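Local coordinates for protein TRAP dicarboxylate transporter, DctP subunit (PDB 4OVS) that probably delivers dicarboxylates to a TRAP transporter as its periplasmic solute-binding subunit, and has been captured with succinate bound, at residues 148-153 and 227-232. Residues are numbered along the deposited sequence; the frame is centred on the assembly and turned at random.
Sequences KHLSSN and TLSNHG
S229 OG is gripped by two groups: the backbone N of L150 donates to it across the contact (3.1 Å), and ND1 of H231 shares a hydrogen bond with it in the plane of the imidazole. The contact joins strand 137-152 of the mixed sheet in this type II periplasmic binding protein fold to the loop, with an inverse gamma turn centred on L228, that links strands 225-227 and 233-241. A chi1 of 51° sets OG between the backbone N and carbonyl carbon of S229, within reach of both partners. The backbones are tied at either end: T227 N gives an almost straight bond to L150 O (2.7 Å, 168° at the hydrogen), and K148 N binds G232 O at 2.8 Å. H149 lies alongside N230, imidazole and amide nearly perpendicular (83°), with its CE1 3.2 Å from N230 OD1. L228 CD2 sits over one face of the H149 ring as a CH-pi contact, 4.2 Å from the centroid. Replacing H149 with an alanine is likely to leave the L228 methyl without its aromatic partner, the N230 amide unflanked and a bridging water without its NE2 anchor. Pointing away from the H149 side chain, L150 crosses H231 at about a right angle, CG and CD2 each meeting CE1. E208 holds K148 NZ by a salt bridge and H231 NE2 by a hydrogen bond; the K148 side chain passes about 7 Å from the bound succinate. Beyond the H149 ring edge, one water joins NE2 (3.0 Å from its oxygen) to N230 OD1, to which it donates.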
loop_
_atom_site.group_PDB
_atom_site.type_symbol
_atom_site.label_atom_id
_atom_site.label_comp_id
_atom_site.label_asym_id
_atom_site.label_seq_id
_atom_site.Cartn_x
_atom_site.Cartn_y
_atom_site.Cartn_z
ATOM N N LYS A 148 4.260 7.152 4.060
ATOM C CA LYS A 148 3.406 7.974 3.222
ATOM C C LYS A 148 3.723 9.459 3.428
ATOM O O LYS A 148 4.137 9.861 4.522
ATOM C CB LYS A 148 1.941 7.727 3.568
ATOM C CG LYS A 148 1.410 6.350 3.212
ATOM C CD LYS A 148 -0.100 6.269 3.452
ATOM C CE LYS A 148 -0.420 6.540 4.917
ATOM N NZ LYS A 148 -1.805 6.158 5.283
ATOM N N HIS A 149 3.470 10.272 2.393
ATOM C CA HIS A 149 3.787 11.712 2.429
ATOM C C HIS A 149 2.650 12.535 1.882
ATOM O O HIS A 149 2.004 12.133 0.925
ATOM C CB HIS A 149 5.016 11.982 1.579
ATOM C CG HIS A 149 6.168 11.128 1.941
ATOM N ND1 HIS A 149 6.847 11.281 3.127
ATOM C CD2 HIS A 149 6.728 10.068 1.315
ATOM C CE1 HIS A 149 7.781 10.351 3.215
ATOM N NE2 HIS A 149 7.739 9.612 2.123
ATOM N N LEU A 150 2.405 13.683 2.498
ATOM C CA LEU A 150 1.328 14.533 2.098
ATOM C C LEU A 150 1.744 15.475 0.954
ATOM O O LEU A 150 2.825 16.082 0.995
ATOM C CB LEU A 150 0.897 15.392 3.292
ATOM C CG LEU A 150 0.176 14.780 4.473
ATOM C CD1 LEU A 150 -0.014 15.829 5.550
ATOM C CD2 LEU A 150 -1.151 14.223 4.040
ATOM N N SER A 151 0.876 15.628 -0.038
ATOM C CA SER A 151 1.099 16.603 -1.098
ATOM C C SER A 151 -0.172 17.360 -1.345
ATOM O O SER A 151 -1.250 16.921 -0.956
ATOM C CB SER A 151 1.497 15.898 -2.396
ATOM O OG SER A 151 0.469 15.026 -2.815
ATOM N N SER A 152 -0.060 18.486 -2.044
ATOM C CA SER A 152 -1.217 19.312 -2.320
ATOM C C SER A 152 -0.992 20.151 -3.554
ATOM O O SER A 152 0.156 20.355 -3.984
ATOM C CB SER A 152 -1.469 20.249 -1.137
ATOM O OG SER A 152 -2.533 21.149 -1.385
ATOM N N ASN A 153 -2.103 20.634 -4.112
ATOM C CA ASN A 153 -2.112 21.666 -5.155
ATOM C C ASN A 153 -2.510 23.025 -4.619
ATOM O O ASN A 153 -2.501 23.997 -5.348
ATOM C CB ASN A 153 -3.147 21.347 -6.223
ATOM C CG ASN A 153 -2.564 20.633 -7.391
ATOM O OD1 ASN A 153 -1.394 20.813 -7.726
ATOM N ND2 ASN A 153 -3.378 19.817 -8.038
ATOM N N THR A 227 5.253 17.259 1.114
ATOM C CA THR A 227 5.820 17.315 2.453
ATOM C C THR A 227 6.246 15.941 2.918
ATOM O O THR A 227 5.454 14.996 2.934
ATOM C CB THR A 227 4.815 17.932 3.454
ATOM O OG1 THR A 227 4.579 19.284 3.085
ATOM C CG2 THR A 227 5.349 17.921 4.844
ATOM N N LEU A 228 7.513 15.816 3.289
ATOM C CA LEU A 228 8.035 14.516 3.736
ATOM C C LEU A 228 7.587 14.253 5.182
ATOM O O LEU A 228 8.347 14.341 6.137
ATOM C CB LEU A 228 9.550 14.442 3.549
ATOM C CG LEU A 228 10.017 14.663 2.101
ATOM C CD1 LEU A 228 11.505 14.662 1.977
ATOM C CD2 LEU A 228 9.480 13.657 1.159
ATOM N N SER A 229 6.306 13.951 5.309
ATOM C CA SER A 229 5.648 13.803 6.603
ATOM C C SER A 229 5.802 12.423 7.239
ATOM O O SER A 229 5.783 12.295 8.446
ATOM C CB SER A 229 4.170 14.119 6.444
ATOM O OG SER A 229 3.612 13.390 5.379
ATOM N N ASN A 230 5.938 11.379 6.439
ATOM C CA ASN A 230 6.148 10.069 7.024
ATOM C C ASN A 230 5.103 9.741 8.067
ATOM O O ASN A 230 5.388 9.123 9.054
ATOM C CB ASN A 230 7.533 10.011 7.676
ATOM C CG ASN A 230 8.631 9.976 6.665
ATOM O OD1 ASN A 230 8.808 8.993 5.968
ATOM N ND2 ASN A 230 9.370 11.064 6.557
ATOM N N HIS A 231 3.866 10.124 7.822
ATOM C CA HIS A 231 2.914 10.178 8.912
ATOM C C HIS A 231 2.153 8.865 9.071
ATOM O O HIS A 231 1.540 8.640 10.097
ATOM C CB HIS A 231 1.971 11.339 8.666
ATOM C CG HIS A 231 1.179 11.169 7.425
ATOM N ND1 HIS A 231 1.627 11.584 6.191
ATOM C CD2 HIS A 231 0.005 10.536 7.212
ATOM C CE1 HIS A 231 0.731 11.261 5.274
ATOM N NE2 HIS A 231 -0.255 10.616 5.869
ATOM N N GLY A 232 2.187 7.996 8.062
ATOM C CA GLY A 232 1.585 6.667 8.168
ATOM C C GLY A 232 2.280 5.696 7.216
ATOM O O GLY A 232 3.130 6.123 6.416
HETATM O O HOH W 1 10.085 8.131 3.215
#